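Long-range contacts in maleate cis-trans isomerase (Pseudomonas putida, PDB 4FQ5), which probably catalyses the cis-trans isomerisation of the C2-C3 double bond of maleate, giving fumarate: residues L48-E58 with L253-P263; T61-M69 with M80-L91. The protein carries 1 engineered substitution. One frame throughout, in Å; residues are numbered along the deposited sequence.

Interaction 1: residues L48-E58 with L253-P263; sequences LLKARELVAPE and LTALDLPTRVP
R52 of helix 41-52 reaches across to the loop that follows helix 244-255 and grips one backbone oxygen, P259 O, with two nitrogens side-on. NE stands 3.2 Å and NH2 2.9 Å from P259 O; both come from the same face of the carbonyl plane, and the oxygen lies close to the plane of the guanidinium. With CG anti to the backbone N (chi1 -168°), the extended R52 chain lays its CB and CG against V262 CG2 and its CD against both methyls of L253. Arginine suits this place because its methylenes pack like a leucine while its end feeds a carbonyl that no regular secondary structure serves. R52 NH1 gives E58 OE2 a nearly straight hydrogen bond of 2.9 Å, part of a salt bridge, on the anti side and out of the carboxylate plane, which fixes the rotation of the group; E58 folds back to meet it, and its carboxylate rests on L258 CD2.

V55 fills the outer side. Its CG1 sits over one face of the R261 guanidinium, while its CG2 lies 3.8 Å from P263 CG. A water held by V55 O ties weakly to R261 NH1. The stiff P263 ring rests against A51 O, and the small A51 CB allows the close approach, with P263 O 3.5 Å from it. Nearby, A51 packs on L54 of the second subunit and P263 on G264 of that subunit.

A buried arginine is thus paid for at all three nitrogens. The charge of E58 would be expected to stabilise the cation, while the two bonds to P259 O tie the irregular loop to helix 41-52.

Interaction 2: residues T61-M69 with M80-L91; sequences TFHSSRMRM and MDGDSDRCALEL
M80 pushes its side chain into the gap between M67 and M69, two residues of 61-69 that both project toward the helices. Its SD lies 3.7 Å from M67 CE and also 3.7 Å from M69 CB, so a single sulfur bridges both neighbours, while M80 CB rests on R68 O between them. M67 comes to meet it with CG between the backbone N and the carbonyl carbon (chi1 42°) and the rest of its chain extended, running obliquely across M80. The fit is snug: M67 CG and M80 CG are only 3.4 Å apart, and the two terminal methyls touch. Flexible, unbranched methionines suit such an irregular hollow. At its root M67 CB is covered by D83 CB and C87 SG.

Farther back, S65 with its short side chain is the hollow, filled by L91 and C87 of helix 84-92: L91 CG lies 3.7 Å from S65 CB, and L91 CD2 reaches along to H63 O. S65 OG donates to E90 OE1 in a very short bond, tilted out of the carboxylate plane on the anti side. E90 OE2 in turn receives R86 NH2, and R86 NH1 bonds R66 O at 2.9 Å in the carbonyl plane (N-H...O 153°). R86 thus supplies a donor to R66 O of the strand and sits in a network with E90 and D83, the latter also paired with R79, which would help to offset its charge. A water joins E90 OE1 to R66 N.

Strand 61-67 and helix 84-91 run nearly antiparallel, 160°, with axes 8.0 Å apart at closest approach. This is the strand-to-helix packing of a beta-alpha-beta crossover, leading from strand 59-67 past strand 27-35 to strand 98-101 of a parallel sheet; just past the C-terminal end of strand 59-67, M69 lines the maleate pocket.

Helix 41-52 and strand 59-67 follow each other in the chain, and the two contacts meet where L49 and K50 of interaction 1 pack on F62 of the strand in interaction 2. Their centres are nevertheless 24 Å apart. Interaction 1 is only partly buried and pins a late loop to helix 41-52 beside the second subunit, with an arginine clasping a backbone carbonyl at its centre. Interaction 2 is buried and joins sheet to helices, relying on interlocked methionines with a polar network along one flank, where R68 makes a salt bridge to D93 of the third subunit. Of the two, interaction 2 holds a residue of the maleate pocket, whereas the side chain of L48 lies about 14 Å from the bound maleic acid.

Interaction 1: residues L48-E58 with L253-P263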
loop_
_atom_site.group_PDB
_atom_site.type_symbol
_atom_site.label_atom_id
_atom_site.label_comp_id
_atom_site.label_asym_id
_atom_site.label_seq_id
_atom_site.Cartn_x
_atom_site.Cartn_y
_atom_site.Cartn_z
ATOM N N LEU A 48 -7.411 -3.522 -8.623
ATOM C CA LEU A 48 -6.513 -3.478 -9.787
ATOM C C LEU A 48 -5.632 -2.232 -9.817
ATOM O O LEU A 48 -4.418 -2.320 -10.030
ATOM C CB LEU A 48 -7.300 -3.548 -11.102
ATOM C CG LEU A 48 -7.569 -4.841 -11.897
ATOM C CD1 LEU A 48 -6.606 -5.983 -11.586
ATOM C CD2 LEU A 48 -9.018 -5.286 -11.823
ATOM N N LEU A 49 -6.250 -1.071 -9.618
ATOM C CA LEU A 49 -5.542 0.199 -9.708
ATOM C C LEU A 49 -4.609 0.427 -8.508
ATOM O O LEU A 49 -3.585 1.097 -8.636
ATOM C CB LEU A 49 -6.540 1.351 -9.915
ATOM C CG LEU A 49 -6.821 1.851 -11.348
ATOM C CD1 LEU A 49 -6.416 0.900 -12.469
ATOM C CD2 LEU A 49 -8.258 2.325 -11.550
ATOM N N LYS A 50 -4.969 -0.146 -7.360
ATOM C CA LYS A 50 -4.104 -0.184 -6.173
ATOM C C LYS A 50 -2.827 -0.969 -6.475
ATOM O O LYS A 50 -1.724 -0.547 -6.107
ATOM C CB LYS A 50 -4.828 -0.868 -5.013
ATOM C CG LYS A 50 -4.645 -0.212 -3.657
ATOM C CD LYS A 50 -5.911 0.528 -3.231
ATOM C CE LYS A 50 -6.246 1.685 -4.168
ATOM N NZ LYS A 50 -7.711 1.769 -4.436
ATOM N N ALA A 51 -2.990 -2.119 -7.133
ATOM C CA ALA A 51 -1.853 -2.907 -7.613
ATOM C C ALA A 51 -1.014 -2.109 -8.609
ATOM O O ALA A 51 0.219 -2.168 -8.570
ATOM C CB ALA A 51 -2.317 -4.231 -8.221
ATOM N N ARG A 52 -1.676 -1.344 -9.486
ATOM C CA ARG A 52 -0.956 -0.522 -10.465
ATOM C C ARG A 52 -0.061 0.528 -9.785
ATOM O O ARG A 52 1.020 0.852 -10.291
ATOM C CB ARG A 52 -1.908 0.156 -11.450
ATOM C CG ARG A 52 -1.193 0.772 -12.644
ATOM C CD ARG A 52 -2.111 1.640 -13.491
ATOM N NE ARG A 52 -1.423 2.111 -14.693
ATOM C CZ ARG A 52 -0.720 3.241 -14.776
ATOM N NH1 ARG A 52 -0.606 4.052 -13.716
ATOM N NH2 ARG A 52 -0.139 3.566 -15.925
ATOM N N GLU A 53 -0.519 1.046 -8.647
ATOM C CA GLU A 53 0.229 2.053 -7.886
ATOM C C GLU A 53 1.576 1.532 -7.366
ATOM O O GLU A 53 2.478 2.317 -7.084
ATOM C CB GLU A 53 -0.629 2.635 -6.752
ATOM C CG GLU A 53 -1.800 3.476 -7.262
ATOM C CD GLU A 53 -2.689 4.044 -6.166
ATOM O OE1 GLU A 53 -2.417 3.795 -4.970
ATOM O OE2 GLU A 53 -3.672 4.752 -6.505
ATOM N N LEU A 54 1.713 0.211 -7.260
ATOM C CA LEU A 54 2.995 -0.408 -6.895
ATOM C C LEU A 54 4.007 -0.312 -8.029
ATOM O O LEU A 54 5.218 -0.435 -7.821
ATOM C CB LEU A 54 2.794 -1.879 -6.532
ATOM C CG LEU A 54 1.898 -2.169 -5.328
ATOM C CD1 LEU A 54 1.779 -3.672 -5.159
ATOM C CD2 LEU A 54 2.441 -1.522 -4.058
ATOM N N VAL A 55 3.498 -0.069 -9.227
ATOM C CA VAL A 55 4.257 -0.272 -10.440
ATOM C C VAL A 55 4.429 1.010 -11.268
ATOM O O VAL A 55 5.337 1.106 -12.091
ATOM C CB VAL A 55 3.604 -1.446 -11.213
ATOM C CG1 VAL A 55 3.536 -1.214 -12.713
ATOM C CG2 VAL A 55 4.292 -2.756 -10.852
ATOM N N ALA A 56 3.569 1.996 -11.025
ATOM C CA ALA A 56 3.540 3.234 -11.805
ATOM C C ALA A 56 3.172 4.407 -10.886
ATOM O O ALA A 56 2.533 4.189 -9.855
ATOM C CB ALA A 56 2.542 3.105 -12.949
ATOM N N PRO A 57 3.566 5.651 -11.251
ATOM C CA PRO A 57 3.420 6.760 -10.296
ATOM C C PRO A 57 2.000 7.316 -10.073
ATOM O O PRO A 57 1.754 7.924 -9.035
ATOM C CB PRO A 57 4.339 7.845 -10.869
ATOM C CG PRO A 57 4.353 7.584 -12.336
ATOM C CD PRO A 57 4.189 6.095 -12.515
ATOM N N GLU A 58 1.080 7.109 -11.017
ATOM C CA GLU A 58 -0.285 7.643 -10.887
ATOM C C GLU A 58 -1.024 7.129 -9.658
ATOM O O GLU A 58 -0.892 5.963 -9.282
ATOM C CB GLU A 58 -1.118 7.359 -12.140
ATOM C CG GLU A 58 -0.704 8.165 -13.357
ATOM C CD GLU A 58 0.570 7.651 -14.004
ATOM O OE1 GLU A 58 1.221 8.442 -14.711
ATOM O OE2 GLU A 58 0.923 6.466 -13.807
ATOM N N LEU A 253 -7.664 2.926 -18.570
ATOM C CA LEU A 253 -6.240 3.255 -18.669
ATOM C C LEU A 253 -5.855 3.699 -20.087
ATOM O O LEU A 253 -5.188 4.724 -20.263
ATOM C CB LEU A 253 -5.387 2.062 -18.233
ATOM C CG LEU A 253 -4.728 1.942 -16.848
ATOM C CD1 LEU A 253 -5.140 2.976 -15.804
ATOM C CD2 LEU A 253 -4.883 0.517 -16.328
ATOM N N THR A 254 -6.291 2.941 -21.094
ATOM C CA THR A 254 -5.965 3.278 -22.483
ATOM C C THR A 254 -6.585 4.622 -22.894
ATOM O O THR A 254 -5.966 5.397 -23.630
ATOM C CB THR A 254 -6.386 2.180 -23.482
ATOM O OG1 THR A 254 -7.800 1.982 -23.413
ATOM C CG2 THR A 254 -5.687 0.869 -23.178
ATOM N N ALA A 255 -7.792 4.901 -22.399
ATOM C CA ALA A 255 -8.476 6.154 -22.727
ATOM C C ALA A 255 -7.747 7.350 -22.123
ATOM O O ALA A 255 -7.880 8.469 -22.607
ATOM C CB ALA A 255 -9.926 6.114 -22.257
ATOM N N LEU A 256 -6.974 7.099 -21.067
ATOM C CA LEU A 256 -6.198 8.140 -20.405
ATOM C C LEU A 256 -4.750 8.167 -20.870
ATOM O O LEU A 256 -3.921 8.847 -20.265
ATOM C CB LEU A 256 -6.242 7.957 -18.890
ATOM C CG LEU A 256 -7.606 8.180 -18.241
ATOM C CD1 LEU A 256 -7.585 7.658 -16.818
ATOM C CD2 LEU A 256 -8.024 9.649 -18.302
ATOM N N ASP A 257 -4.459 7.428 -21.939
ATOM C CA ASP A 257 -3.109 7.340 -22.506
ATOM C C ASP A 257 -2.064 6.852 -21.484
ATOM O O ASP A 257 -0.920 7.314 -21.474
ATOM C CB ASP A 257 -2.709 8.696 -23.108
ATOM C CG ASP A 257 -1.620 8.580 -24.151
ATOM O OD1 ASP A 257 -1.604 7.579 -24.905
ATOM O OD2 ASP A 257 -0.779 9.504 -24.221
ATOM N N LEU A 258 -2.467 5.919 -20.625
ATOM C CA LEU A 258 -1.574 5.382 -19.599
ATOM C C LEU A 258 -1.213 3.925 -19.876
ATOM O O LEU A 258 -2.047 3.174 -20.386
ATOM C CB LEU A 258 -2.217 5.503 -18.214
ATOM C CG LEU A 258 -2.569 6.898 -17.695
ATOM C CD1 LEU A 258 -3.490 6.778 -16.486
ATOM C CD2 LEU A 258 -1.313 7.694 -17.358
ATOM N N PRO A 259 0.029 3.517 -19.534
ATOM C CA PRO A 259 0.448 2.113 -19.605
ATOM C C PRO A 259 -0.534 1.200 -18.865
ATOM O O PRO A 259 -1.110 1.604 -17.861
ATOM C CB PRO A 259 1.799 2.115 -18.888
ATOM C CG PRO A 259 2.332 3.484 -19.128
ATOM C CD PRO A 259 1.136 4.398 -19.110
ATOM N N THR A 260 -0.707 -0.015 -19.365
ATOM C CA THR A 260 -1.758 -0.913 -18.894
ATOM C C THR A 260 -1.201 -2.137 -18.168
ATOM O O THR A 260 -1.795 -3.215 -18.197
ATOM C CB THR A 260 -2.645 -1.376 -20.065
ATOM O OG1 THR A 260 -1.836 -2.035 -21.051
ATOM C CG2 THR A 260 -3.346 -0.188 -20.707
ATOM N N ARG A 261 -0.054 -1.965 -17.520
ATOM C CA ARG A 261 0.543 -3.047 -16.758
ATOM C C ARG A 261 0.042 -3.007 -15.319
ATOM O O ARG A 261 0.351 -2.082 -14.557
ATOM C CB ARG A 261 2.070 -2.967 -16.815
ATOM C CG ARG A 261 2.758 -4.209 -16.297
ATOM C CD ARG A 261 4.260 -4.134 -16.502
ATOM N NE ARG A 261 4.867 -4.419 -15.221
ATOM C CZ ARG A 261 5.573 -3.558 -14.501
ATOM N NH1 ARG A 261 5.847 -2.342 -14.950
ATOM N NH2 ARG A 261 6.030 -3.943 -13.331
ATOM N N VAL A 262 -0.747 -4.018 -14.965
ATOM C CA VAL A 262 -1.318 -4.134 -13.629
ATOM C C VAL A 262 -1.047 -5.528 -13.065
ATOM O O VAL A 262 -1.536 -6.523 -13.605
ATOM C CB VAL A 262 -2.843 -3.874 -13.631
ATOM C CG1 VAL A 262 -3.421 -4.095 -12.241
ATOM C CG2 VAL A 262 -3.158 -2.467 -14.125
ATOM N N PRO A 263 -0.271 -5.606 -11.971
ATOM C CA PRO A 263 0.009 -6.891 -11.326
ATOM C C PRO A 263 -1.275 -7.630 -10.944
ATOM O O PRO A 263 -2.154 -7.050 -10.299
ATOM C CB PRO A 263 0.779 -6.482 -10.067
ATOM C CG PRO A 263 1.443 -5.199 -10.449
ATOM C CD PRO A 263 0.431 -4.493 -11.304
HETATM O O HOH W 1 7.532 -0.416 -12.710
#

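Interaction 2: residues T61-M69 with M80-L91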
loop_
_atom_site.group_PDB
_atom_site.type_symbol
_atom_site.label_atom_id
_atom_site.label_comp_id
_atom_site.label_asym_id
_atom_site.label_seq_id
_atom_site.Cartn_x
_atom_site.Cartn_y
_atom_site.Cartn_z
ATOM N N THR A 61 -8.404 8.086 -7.351
ATOM C CA THR A 61 -9.531 8.227 -6.419
ATOM C C THR A 61 -10.789 7.744 -7.123
ATOM O O THR A 61 -10.892 7.835 -8.352
ATOM C CB THR A 61 -9.723 9.676 -5.919
ATOM O OG1 THR A 61 -9.978 10.542 -7.032
ATOM C CG2 THR A 61 -8.496 10.170 -5.175
ATOM N N PHE A 62 -11.736 7.221 -6.349
ATOM C CA PHE A 62 -12.897 6.539 -6.909
ATOM C C PHE A 62 -14.209 7.201 -6.511
ATOM O O PHE A 62 -14.421 7.507 -5.341
ATOM C CB PHE A 62 -12.862 5.047 -6.553
ATOM C CG PHE A 62 -11.627 4.358 -7.057
ATOM C CD1 PHE A 62 -11.552 3.919 -8.376
ATOM C CD2 PHE A 62 -10.513 4.207 -6.236
ATOM C CE1 PHE A 62 -10.403 3.311 -8.857
ATOM C CE2 PHE A 62 -9.355 3.598 -6.716
ATOM C CZ PHE A 62 -9.305 3.149 -8.028
ATOM N N HIS A 63 -15.066 7.419 -7.507
ATOM C CA HIS A 63 -16.292 8.205 -7.356
ATOM C C HIS A 63 -17.418 7.523 -8.070
ATOM O O HIS A 63 -17.350 7.302 -9.281
ATOM C CB HIS A 63 -16.057 9.612 -7.911
ATOM C CG HIS A 63 -14.806 10.254 -7.366
ATOM N ND1 HIS A 63 -14.802 10.967 -6.230
ATOM C CD2 HIS A 63 -13.479 10.194 -7.801
ATOM C CE1 HIS A 63 -13.544 11.373 -5.959
ATOM N NE2 HIS A 63 -12.734 10.894 -6.921
ATOM N N SER A 64 -18.461 7.168 -7.324
ATOM C CA SER A 64 -19.564 6.386 -7.877
ATOM C C SER A 64 -20.896 7.117 -7.940
ATOM O O SER A 64 -21.182 8.001 -7.128
ATOM C CB SER A 64 -19.759 5.090 -7.079
ATOM O OG SER A 64 -18.630 4.251 -7.206
ATOM N N SER A 65 -21.703 6.710 -8.914
ATOM C CA SER A 65 -23.114 7.052 -8.966
ATOM C C SER A 65 -23.891 5.758 -9.205
ATOM O O SER A 65 -23.424 4.873 -9.928
ATOM C CB SER A 65 -23.383 8.070 -10.074
ATOM O OG SER A 65 -24.778 8.231 -10.276
ATOM N N ARG A 66 -25.067 5.656 -8.593
ATOM C CA ARG A 66 -25.854 4.431 -8.614
ATOM C C ARG A 66 -27.147 4.554 -9.414
ATOM O O ARG A 66 -27.823 5.584 -9.380
ATOM C CB ARG A 66 -26.162 3.964 -7.182
ATOM C CG ARG A 66 -24.974 3.294 -6.515
ATOM C CD ARG A 66 -25.241 2.836 -5.084
ATOM N NE ARG A 66 -24.597 1.541 -4.876
ATOM C CZ ARG A 66 -23.280 1.340 -4.884
ATOM N NH1 ARG A 66 -22.429 2.359 -5.050
ATOM N NH2 ARG A 66 -22.809 0.113 -4.721
ATOM N N MET A 67 -27.452 3.481 -10.139
ATOM C CA MET A 67 -28.709 3.300 -10.861
ATOM C C MET A 67 -29.358 2.028 -10.313
ATOM O O MET A 67 -28.752 0.957 -10.336
ATOM C CB MET A 67 -28.446 3.194 -12.369
ATOM C CG MET A 67 -27.236 2.341 -12.750
ATOM S SD MET A 67 -26.952 2.268 -14.525
ATOM C CE MET A 67 -25.807 0.912 -14.642
ATOM N N ARG A 68 -30.574 2.148 -9.797
ATOM C CA ARG A 68 -31.185 1.061 -9.031
ATOM C C ARG A 68 -31.448 -0.213 -9.821
ATOM O O ARG A 68 -32.053 -0.179 -10.891
ATOM C CB ARG A 68 -32.470 1.512 -8.347
ATOM C CG ARG A 68 -32.240 2.146 -6.987
ATOM C CD ARG A 68 -33.507 2.094 -6.156
ATOM N NE ARG A 68 -33.486 1.005 -5.182
ATOM C CZ ARG A 68 -34.562 0.520 -4.571
ATOM N NH1 ARG A 68 -35.766 1.012 -4.838
ATOM N NH2 ARG A 68 -34.433 -0.457 -3.691
ATOM N N MET A 69 -30.961 -1.322 -9.272
ATOM C CA MET A 69 -31.296 -2.672 -9.723
ATOM C C MET A 69 -30.961 -3.657 -8.610
ATOM O O MET A 69 -29.891 -3.573 -8.007
ATOM C CB MET A 69 -30.539 -3.062 -10.995
ATOM C CG MET A 69 -30.686 -4.542 -11.327
ATOM S SD MET A 69 -29.964 -5.050 -12.885
ATOM C CE MET A 69 -28.219 -5.069 -12.465
ATOM N N MET A 80 -33.123 0.415 -15.204
ATOM C CA MET A 80 -31.826 0.869 -14.708
ATOM C C MET A 80 -31.092 1.740 -15.728
ATOM O O MET A 80 -30.579 2.815 -15.382
ATOM C CB MET A 80 -30.955 -0.326 -14.314
ATOM C CG MET A 80 -29.671 0.055 -13.598
ATOM S SD MET A 80 -28.481 -1.294 -13.476
ATOM C CE MET A 80 -28.190 -1.691 -15.194
ATOM N N ASP A 81 -31.046 1.279 -16.977
ATOM C CA ASP A 81 -30.372 2.028 -18.041
ATOM C C ASP A 81 -30.978 3.417 -18.241
ATOM O O ASP A 81 -30.273 4.346 -18.608
ATOM C CB ASP A 81 -30.379 1.259 -19.361
ATOM C CG ASP A 81 -29.504 1.910 -20.410
ATOM O OD1 ASP A 81 -28.268 1.963 -20.213
ATOM O OD2 ASP A 81 -30.046 2.376 -21.438
ATOM N N GLY A 82 -32.280 3.542 -17.995
ATOM C CA GLY A 82 -32.972 4.832 -18.051
ATOM C C GLY A 82 -32.398 5.890 -17.113
ATOM O O GLY A 82 -32.564 7.079 -17.356
ATOM N N ASP A 83 -31.720 5.462 -16.044
ATOM C CA ASP A 83 -31.089 6.396 -15.094
ATOM C C ASP A 83 -29.675 6.808 -15.496
ATOM O O ASP A 83 -28.991 7.535 -14.766
ATOM C CB ASP A 83 -31.068 5.790 -13.692
ATOM C CG ASP A 83 -32.446 5.699 -13.078
ATOM O OD1 ASP A 83 -33.377 6.386 -13.553
ATOM O OD2 ASP A 83 -32.599 4.939 -12.110
ATOM N N SER A 84 -29.268 6.340 -16.669
ATOM C CA SER A 84 -27.930 6.511 -17.222
ATOM C C SER A 84 -27.480 7.974 -17.296
ATOM O O SER A 84 -26.397 8.325 -16.815
ATOM C CB SER A 84 -27.913 5.904 -18.627
ATOM O OG SER A 84 -26.646 5.394 -18.951
ATOM N N ASP A 85 -28.314 8.809 -17.918
ATOM C CA ASP A 85 -28.053 10.241 -18.054
ATOM C C ASP A 85 -27.866 10.933 -16.704
ATOM O O ASP A 85 -26.933 11.727 -16.543
ATOM C CB ASP A 85 -29.191 10.929 -18.821
ATOM C CG ASP A 85 -29.162 10.645 -20.311
ATOM O OD1 ASP A 85 -28.313 9.855 -20.781
ATOM O OD2 ASP A 85 -30.002 11.232 -21.023
ATOM N N ARG A 86 -28.760 10.642 -15.755
ATOM C CA ARG A 86 -28.675 11.189 -14.401
ATOM C C ARG A 86 -27.312 10.870 -13.773
ATOM O O ARG A 86 -26.664 11.750 -13.202
ATOM C CB ARG A 86 -29.810 10.665 -13.503
ATOM C CG ARG A 86 -29.648 11.056 -12.034
ATOM C CD ARG A 86 -30.722 10.507 -11.093
ATOM N NE ARG A 86 -30.806 9.041 -11.020
ATOM C CZ ARG A 86 -29.984 8.236 -10.337
ATOM N NH1 ARG A 86 -30.199 6.921 -10.351
ATOM N NH2 ARG A 86 -28.944 8.713 -9.652
ATOM N N CYS A 87 -26.890 9.613 -13.893
ATOM C CA CYS A 87 -25.621 9.153 -13.312
ATOM C C CYS A 87 -24.410 9.864 -13.919
ATOM O O CYS A 87 -23.494 10.255 -13.191
ATOM C CB CYS A 87 -25.490 7.624 -13.426
ATOM S SG CYS A 87 -26.661 6.687 -12.394
ATOM N N ALA A 88 -24.409 10.033 -15.245
ATOM C CA ALA A 88 -23.338 10.767 -15.929
ATOM C C ALA A 88 -23.303 12.253 -15.552
ATOM O O ALA A 88 -22.223 12.839 -15.446
ATOM C CB ALA A 88 -23.435 10.597 -17.440
ATOM N N LEU A 89 -24.481 12.858 -15.363
ATOM C CA LEU A 89 -24.569 14.220 -14.827
ATOM C C LEU A 89 -23.981 14.280 -13.420
ATOM O O LEU A 89 -23.217 15.187 -13.102
ATOM C CB LEU A 89 -26.021 14.726 -14.805
ATOM C CG LEU A 89 -26.640 15.178 -16.134
ATOM C CD1 LEU A 89 -28.162 15.225 -16.051
ATOM C CD2 LEU A 89 -26.080 16.527 -16.578
ATOM N N GLU A 90 -24.339 13.307 -12.587
ATOM C CA GLU A 90 -23.837 13.242 -11.216
ATOM C C GLU A 90 -22.310 13.174 -11.156
ATOM O O GLU A 90 -21.678 13.894 -10.379
ATOM C CB GLU A 90 -24.483 12.079 -10.442
ATOM C CG GLU A 90 -25.928 12.364 -10.048
ATOM C CD GLU A 90 -26.657 11.184 -9.420
ATOM O OE1 GLU A 90 -26.039 10.122 -9.189
ATOM O OE2 GLU A 90 -27.870 11.327 -9.150
ATOM N N LEU A 91 -21.721 12.340 -12.005
ATOM C CA LEU A 91 -20.276 12.134 -11.974
ATOM C C LEU A 91 -19.499 13.239 -12.682
ATOM O O LEU A 91 -18.381 13.561 -12.268
ATOM C CB LEU A 91 -19.905 10.741 -12.506
ATOM C CG LEU A 91 -20.326 9.575 -11.592
ATOM C CD1 LEU A 91 -20.120 8.238 -12.285
ATOM C CD2 LEU A 91 -19.583 9.614 -10.259
HETATM O O HOH W 2 -26.136 8.052 -7.127
HETATM O O HOH W 3 -32.343 4.518 -9.737
#